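Local atomic coordinates of heme-binding protein A (Haemophilus parasuis 29755, PDB entry 3TPA), a protein that probably binds glutathione outside the cytoplasm as the solute-binding component of a bacterial transport system, although it is named for heme. Residues Q185-N197 with Y205-I218. The protein carries 1 engineered substitution. Residues are numbered along the deposited sequence; the frame is centred on the assembly and turned at random.
Unlike the reference sequence in segment 185-197: N197 (reference Tyr).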
loop_
_atom_site.group_PDB
_atom_site.type_symbol
_atom_site.label_atom_id
_atom_site.label_comp_id
_atom_site.label_asym_id
_atom_site.label_seq_id
_atom_site.Cartn_x
_atom_site.Cartn_y
_atom_site.Cartn_z
ATOM N N GLN A 185 10.684 5.266 -22.142
ATOM C CA GLN A 185 12.096 4.899 -22.079
ATOM C C GLN A 185 12.698 5.576 -20.862
ATOM O O GLN A 185 13.325 6.632 -20.969
ATOM C CB GLN A 185 12.826 5.341 -23.349
ATOM C CG GLN A 185 12.059 5.041 -24.617
ATOM C CD GLN A 185 12.116 3.580 -24.991
ATOM O OE1 GLN A 185 13.020 2.856 -24.569
ATOM N NE2 GLN A 185 11.148 3.135 -25.789
ATOM N N PRO A 186 12.495 4.969 -19.689
ATOM C CA PRO A 186 12.812 5.650 -18.425
ATOM C C PRO A 186 14.300 5.890 -18.210
ATOM O O PRO A 186 15.132 5.036 -18.516
ATOM C CB PRO A 186 12.244 4.698 -17.357
ATOM C CG PRO A 186 12.160 3.348 -18.052
ATOM C CD PRO A 186 11.839 3.667 -19.481
ATOM N N ILE A 187 14.614 7.074 -17.691
ATOM C CA ILE A 187 15.975 7.484 -17.354
ATOM C C ILE A 187 15.895 7.967 -15.922
ATOM O O ILE A 187 15.098 8.844 -15.607
ATOM C CB ILE A 187 16.445 8.662 -18.240
ATOM C CG1 ILE A 187 16.885 8.172 -19.624
ATOM C CG2 ILE A 187 17.560 9.469 -17.560
ATOM C CD1 ILE A 187 18.126 7.296 -19.599
ATOM N N GLY A 188 16.712 7.406 -15.041
ATOM C CA GLY A 188 16.717 7.879 -13.676
ATOM C C GLY A 188 18.085 7.884 -13.056
ATOM O O GLY A 188 19.098 7.816 -13.745
ATOM N N THR A 189 18.113 7.979 -11.736
ATOM C CA THR A 189 19.377 7.970 -11.020
ATOM C C THR A 189 19.599 6.616 -10.356
ATOM O O THR A 189 20.602 6.422 -9.679
ATOM C CB THR A 189 19.412 9.072 -9.933
ATOM O OG1 THR A 189 18.342 8.861 -8.998
ATOM C CG2 THR A 189 19.267 10.454 -10.562
ATOM N N GLY A 190 18.655 5.695 -10.563
ATOM C CA GLY A 190 18.585 4.460 -9.802
ATOM C C GLY A 190 19.661 3.422 -10.068
ATOM O O GLY A 190 20.510 3.593 -10.937
ATOM N N PRO A 191 19.622 2.322 -9.302
ATOM C CA PRO A 191 20.640 1.257 -9.320
ATOM C C PRO A 191 20.658 0.412 -10.586
ATOM O O PRO A 191 21.662 -0.257 -10.820
ATOM C CB PRO A 191 20.269 0.396 -8.099
ATOM C CG PRO A 191 18.808 0.676 -7.864
ATOM C CD PRO A 191 18.625 2.123 -8.233
ATOM N N PHE A 192 19.589 0.432 -11.381
ATOM C CA PHE A 192 19.564 -0.310 -12.638
ATOM C C PHE A 192 19.153 0.574 -13.805
ATOM O O PHE A 192 18.374 1.517 -13.646
ATOM C CB PHE A 192 18.646 -1.539 -12.546
ATOM C CG PHE A 192 19.109 -2.560 -11.539
ATOM C CD1 PHE A 192 20.056 -3.512 -11.885
ATOM C CD2 PHE A 192 18.611 -2.558 -10.249
ATOM C CE1 PHE A 192 20.492 -4.447 -10.969
ATOM C CE2 PHE A 192 19.046 -3.488 -9.320
ATOM C CZ PHE A 192 19.995 -4.439 -9.690
ATOM N N ILE A 193 19.705 0.257 -14.973
ATOM C CA ILE A 193 19.441 0.966 -16.219
ATOM C C ILE A 193 18.538 0.143 -17.134
ATOM O O ILE A 193 18.819 -1.026 -17.416
ATOM C CB ILE A 193 20.754 1.219 -16.964
ATOM C CG1 ILE A 193 21.658 2.153 -16.142
ATOM C CG2 ILE A 193 20.476 1.783 -18.362
ATOM C CD1 ILE A 193 23.111 2.145 -16.586
ATOM N N PHE A 194 17.450 0.743 -17.588
ATOM C CA PHE A 194 16.550 0.090 -18.534
ATOM C C PHE A 194 17.253 -0.096 -19.886
ATOM O O PHE A 194 17.617 0.880 -20.548
ATOM C CB PHE A 194 15.281 0.944 -18.675
ATOM C CG PHE A 194 14.314 0.473 -19.734
ATOM C CD1 PHE A 194 13.417 -0.551 -19.478
ATOM C CD2 PHE A 194 14.272 1.096 -20.974
ATOM C CE1 PHE A 194 12.512 -0.966 -20.450
ATOM C CE2 PHE A 194 13.374 0.691 -21.947
ATOM C CZ PHE A 194 12.493 -0.339 -21.690
ATOM N N GLN A 195 17.430 -1.348 -20.295
ATOM C CA GLN A 195 18.044 -1.645 -21.584
ATOM C C GLN A 195 17.131 -1.197 -22.721
ATOM O O GLN A 195 15.985 -1.635 -22.816
ATOM C CB GLN A 195 18.340 -3.142 -21.705
ATOM C CG GLN A 195 19.594 -3.463 -22.500
ATOM C CD GLN A 195 19.838 -4.954 -22.627
ATOM O OE1 GLN A 195 20.825 -5.479 -22.110
ATOM N NE2 GLN A 195 18.938 -5.645 -23.316
ATOM N N THR A 196 17.641 -0.320 -23.581
ATOM C CA THR A 196 16.839 0.218 -24.690
ATOM C C THR A 196 16.498 -0.839 -25.738
ATOM O O THR A 196 15.453 -0.770 -26.387
ATOM C CB THR A 196 17.521 1.431 -25.374
ATOM O OG1 THR A 196 17.128 1.486 -26.751
ATOM C CG2 THR A 196 19.036 1.318 -25.298
ATOM N N ASN A 197 17.392 -1.804 -25.906
ATOM C CA ASN A 197 17.124 -2.966 -26.752
ATOM C C ASN A 197 16.302 -4.007 -25.986
ATOM O O ASN A 197 16.774 -4.597 -25.035
ATOM C CB ASN A 197 18.424 -3.508 -27.364
ATOM C CG ASN A 197 18.374 -4.998 -27.668
ATOM O OD1 ASN A 197 19.197 -5.758 -27.186
ATOM N ND2 ASN A 197 17.411 -5.414 -28.469
ATOM N N TYR A 205 17.331 -5.241 -17.741
ATOM C CA TYR A 205 18.061 -4.166 -17.069
ATOM C C TYR A 205 19.520 -4.521 -16.896
ATOM O O TYR A 205 19.876 -5.692 -16.827
ATOM C CB TYR A 205 17.500 -3.871 -15.667
ATOM C CG TYR A 205 16.018 -3.641 -15.627
ATOM C CD1 TYR A 205 15.488 -2.359 -15.514
ATOM C CD2 TYR A 205 15.149 -4.704 -15.695
ATOM C CE1 TYR A 205 14.111 -2.153 -15.482
ATOM C CE2 TYR A 205 13.779 -4.513 -15.666
ATOM C CZ TYR A 205 13.265 -3.242 -15.556
ATOM O OH TYR A 205 11.904 -3.079 -15.533
ATOM N N THR A 206 20.343 -3.484 -16.788
ATOM C CA THR A 206 21.762 -3.619 -16.484
ATOM C C THR A 206 22.131 -2.757 -15.291
ATOM O O THR A 206 21.571 -1.681 -15.108
ATOM C CB THR A 206 22.613 -3.159 -17.674
ATOM O OG1 THR A 206 22.350 -4.007 -18.802
ATOM C CG2 THR A 206 24.091 -3.227 -17.323
ATOM N N ALA A 207 23.081 -3.209 -14.483
ATOM C CA ALA A 207 23.499 -2.429 -13.323
ATOM C C ALA A 207 24.098 -1.081 -13.725
ATOM O O ALA A 207 24.837 -0.974 -14.704
ATOM C CB ALA A 207 24.492 -3.215 -12.475
ATOM N N ASN A 208 23.766 -0.058 -12.944
ATOM C CA ASN A 208 24.346 1.266 -13.087
ATOM C C ASN A 208 25.675 1.350 -12.342
ATOM O O ASN A 208 25.717 1.295 -11.109
ATOM C CB ASN A 208 23.377 2.311 -12.530
ATOM C CG ASN A 208 23.937 3.716 -12.580
ATOM O OD1 ASN A 208 24.940 3.977 -13.252
ATOM N ND2 ASN A 208 23.283 4.639 -11.871
ATOM N N VAL A 209 26.767 1.501 -13.086
ATOM C CA VAL A 209 28.085 1.539 -12.462
ATOM C C VAL A 209 28.274 2.788 -11.603
ATOM O O VAL A 209 29.023 2.774 -10.625
ATOM C CB VAL A 209 29.208 1.492 -13.502
ATOM C CG1 VAL A 209 30.568 1.597 -12.805
ATOM C CG2 VAL A 209 29.109 0.220 -14.322
ATOM N N ASP A 210 27.588 3.864 -11.970
ATOM C CA ASP A 210 27.785 5.157 -11.319
ATOM C C ASP A 210 26.859 5.415 -10.131
ATOM O O ASP A 210 26.913 6.475 -9.516
ATOM C CB ASP A 210 27.651 6.291 -12.342
ATOM C CG ASP A 210 28.765 6.281 -13.376
ATOM O OD1 ASP A 210 29.931 6.056 -12.991
ATOM O OD2 ASP A 210 28.475 6.490 -14.573
ATOM N N TYR A 211 26.021 4.440 -9.812
ATOM C CA TYR A 211 25.049 4.573 -8.724
ATOM C C TYR A 211 25.691 5.119 -7.477
ATOM O O TYR A 211 26.724 4.620 -7.033
ATOM C CB TYR A 211 24.386 3.230 -8.415
ATOM C CG TYR A 211 23.183 3.365 -7.508
ATOM C CD1 TYR A 211 22.249 4.376 -7.708
ATOM C CD2 TYR A 211 22.975 2.481 -6.468
ATOM C CE1 TYR A 211 21.146 4.502 -6.891
ATOM C CE2 TYR A 211 21.872 2.591 -5.649
ATOM C CZ TYR A 211 20.966 3.605 -5.858
ATOM O OH TYR A 211 19.869 3.700 -5.030
ATOM N N TRP A 212 25.061 6.145 -6.905
ATOM C CA TRP A 212 25.637 6.899 -5.801
ATOM C C TRP A 212 25.892 6.069 -4.546
ATOM O O TRP A 212 26.801 6.378 -3.781
ATOM C CB TRP A 212 24.791 8.160 -5.479
ATOM C CG TRP A 212 23.344 7.894 -5.122
ATOM C CD1 TRP A 212 22.293 7.769 -5.988
ATOM C CD2 TRP A 212 22.799 7.731 -3.807
ATOM N NE1 TRP A 212 21.130 7.517 -5.294
ATOM C CE2 TRP A 212 21.414 7.494 -3.953
ATOM C CE3 TRP A 212 23.348 7.746 -2.516
ATOM C CZ2 TRP A 212 20.571 7.282 -2.864
ATOM C CZ3 TRP A 212 22.508 7.532 -1.434
ATOM C CH2 TRP A 212 21.134 7.304 -1.617
ATOM N N LYS A 213 25.087 5.032 -4.331
ATOM C CA LYS A 213 25.229 4.144 -3.172
ATOM C C LYS A 213 26.300 3.072 -3.406
ATOM O O LYS A 213 26.582 2.263 -2.523
ATOM C CB LYS A 213 23.898 3.430 -2.872
ATOM C CG LYS A 213 22.963 4.120 -1.896
ATOM C CD LYS A 213 21.675 3.309 -1.739
ATOM C CE LYS A 213 21.293 3.119 -0.287
ATOM N NZ LYS A 213 21.349 4.406 0.448
ATOM N N GLY A 214 26.883 3.066 -4.601
ATOM C CA GLY A 214 27.788 2.004 -5.004
ATOM C C GLY A 214 27.070 1.047 -5.935
ATOM O O GLY A 214 25.874 0.809 -5.776
ATOM N N LYS A 215 27.798 0.504 -6.905
ATOM C CA LYS A 215 27.229 -0.378 -7.918
ATOM C C LYS A 215 26.616 -1.655 -7.333
ATOM O O LYS A 215 27.173 -2.253 -6.420
ATOM C CB LYS A 215 28.303 -0.739 -8.942
ATOM C CG LYS A 215 28.040 -2.039 -9.662
ATOM C CD LYS A 215 29.256 -2.505 -10.430
ATOM C CE LYS A 215 29.137 -2.100 -11.879
ATOM N NZ LYS A 215 27.885 -2.632 -12.486
ATOM N N ALA A 216 25.469 -2.061 -7.874
ATOM C CA ALA A 216 24.758 -3.262 -7.430
ATOM C C ALA A 216 25.569 -4.529 -7.664
ATOM O O ALA A 216 26.407 -4.585 -8.560
ATOM C CB ALA A 216 23.426 -3.384 -8.138
ATOM N N ASP A 217 25.295 -5.557 -6.865
ATOM C CA ASP A 217 26.035 -6.811 -6.984
ATOM C C ASP A 217 25.641 -7.562 -8.239
ATOM O O ASP A 217 26.463 -8.256 -8.825
ATOM C CB ASP A 217 25.848 -7.687 -5.741
ATOM C CG ASP A 217 26.354 -7.016 -4.473
ATOM O OD1 ASP A 217 27.574 -6.764 -4.375
ATOM O OD2 ASP A 217 25.533 -6.748 -3.570
ATOM N N ILE A 218 24.385 -7.418 -8.661
ATOM C CA ILE A 218 23.897 -8.128 -9.847
ATOM C C ILE A 218 24.032 -7.310 -11.132
ATOM O O ILE A 218 23.522 -6.191 -11.229
ATOM C CB ILE A 218 22.432 -8.567 -9.684
ATOM C CG1 ILE A 218 22.302 -9.524 -8.507
ATOM C CG2 ILE A 218 21.928 -9.238 -10.955
ATOM C CD1 ILE A 218 20.878 -9.729 -8.057
HETATM O O HOH W 1 23.087 7.372 -9.105
HETATM O O HOH W 2 24.056 -0.130 -9.455
#
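P191 lies over one face of the Y211 ring, its CB 3.9 Å from the centroid of that ring and 19° off the normal, a CH-pi contact. P191 CD reaches on to Y211 CZ, and the carbonyl of T189 meets the same ring at its edge, with T189 O 3.3 Å from Y211 CD1. With CG anti to the backbone N (chi1 -168°), the phenol ring is set with one face against P191; its OH bonds to N41, and Y508 packs edge-to-face on the ring. N208 ties down the neighbouring peptides. Its ND2 donates to G190 O at 3.1 Å, with the acceptor close to the amide plane, while its backbone N donates to P191 O at 3.0 Å. OD1 accepts from D210 N, an Asx turn that helps fix the amide's rotation. A water extends the network, donating to P191 O and N208 O and accepting from A216 N.

Beyond P191 the chains pair as an antiparallel hairpin, 192-194 forming an outermost strand of a mixed sheet. I193 N donates to T206 O at 2.7 Å, and T206 N returns a bond to I193 O. I193 and T206 share one face; F194 and Y205 share the other, where F194 CD1 lies 4.4 Å from Y205 CE1. With CG anti to its carbonyl carbon (chi1 -63°), F192 carries its ring past A207, bringing CZ 3.9 Å from A216 CB and CE1 near I218 O. At least two partners grip each carbonyl, H81 NE2 bonding to G190 O besides N208 ND2 and the water serving P191 O besides N208 N, which implies that the carbonyls of buried G190 and P191 are satisfied where the chain packs on the Y211 ring.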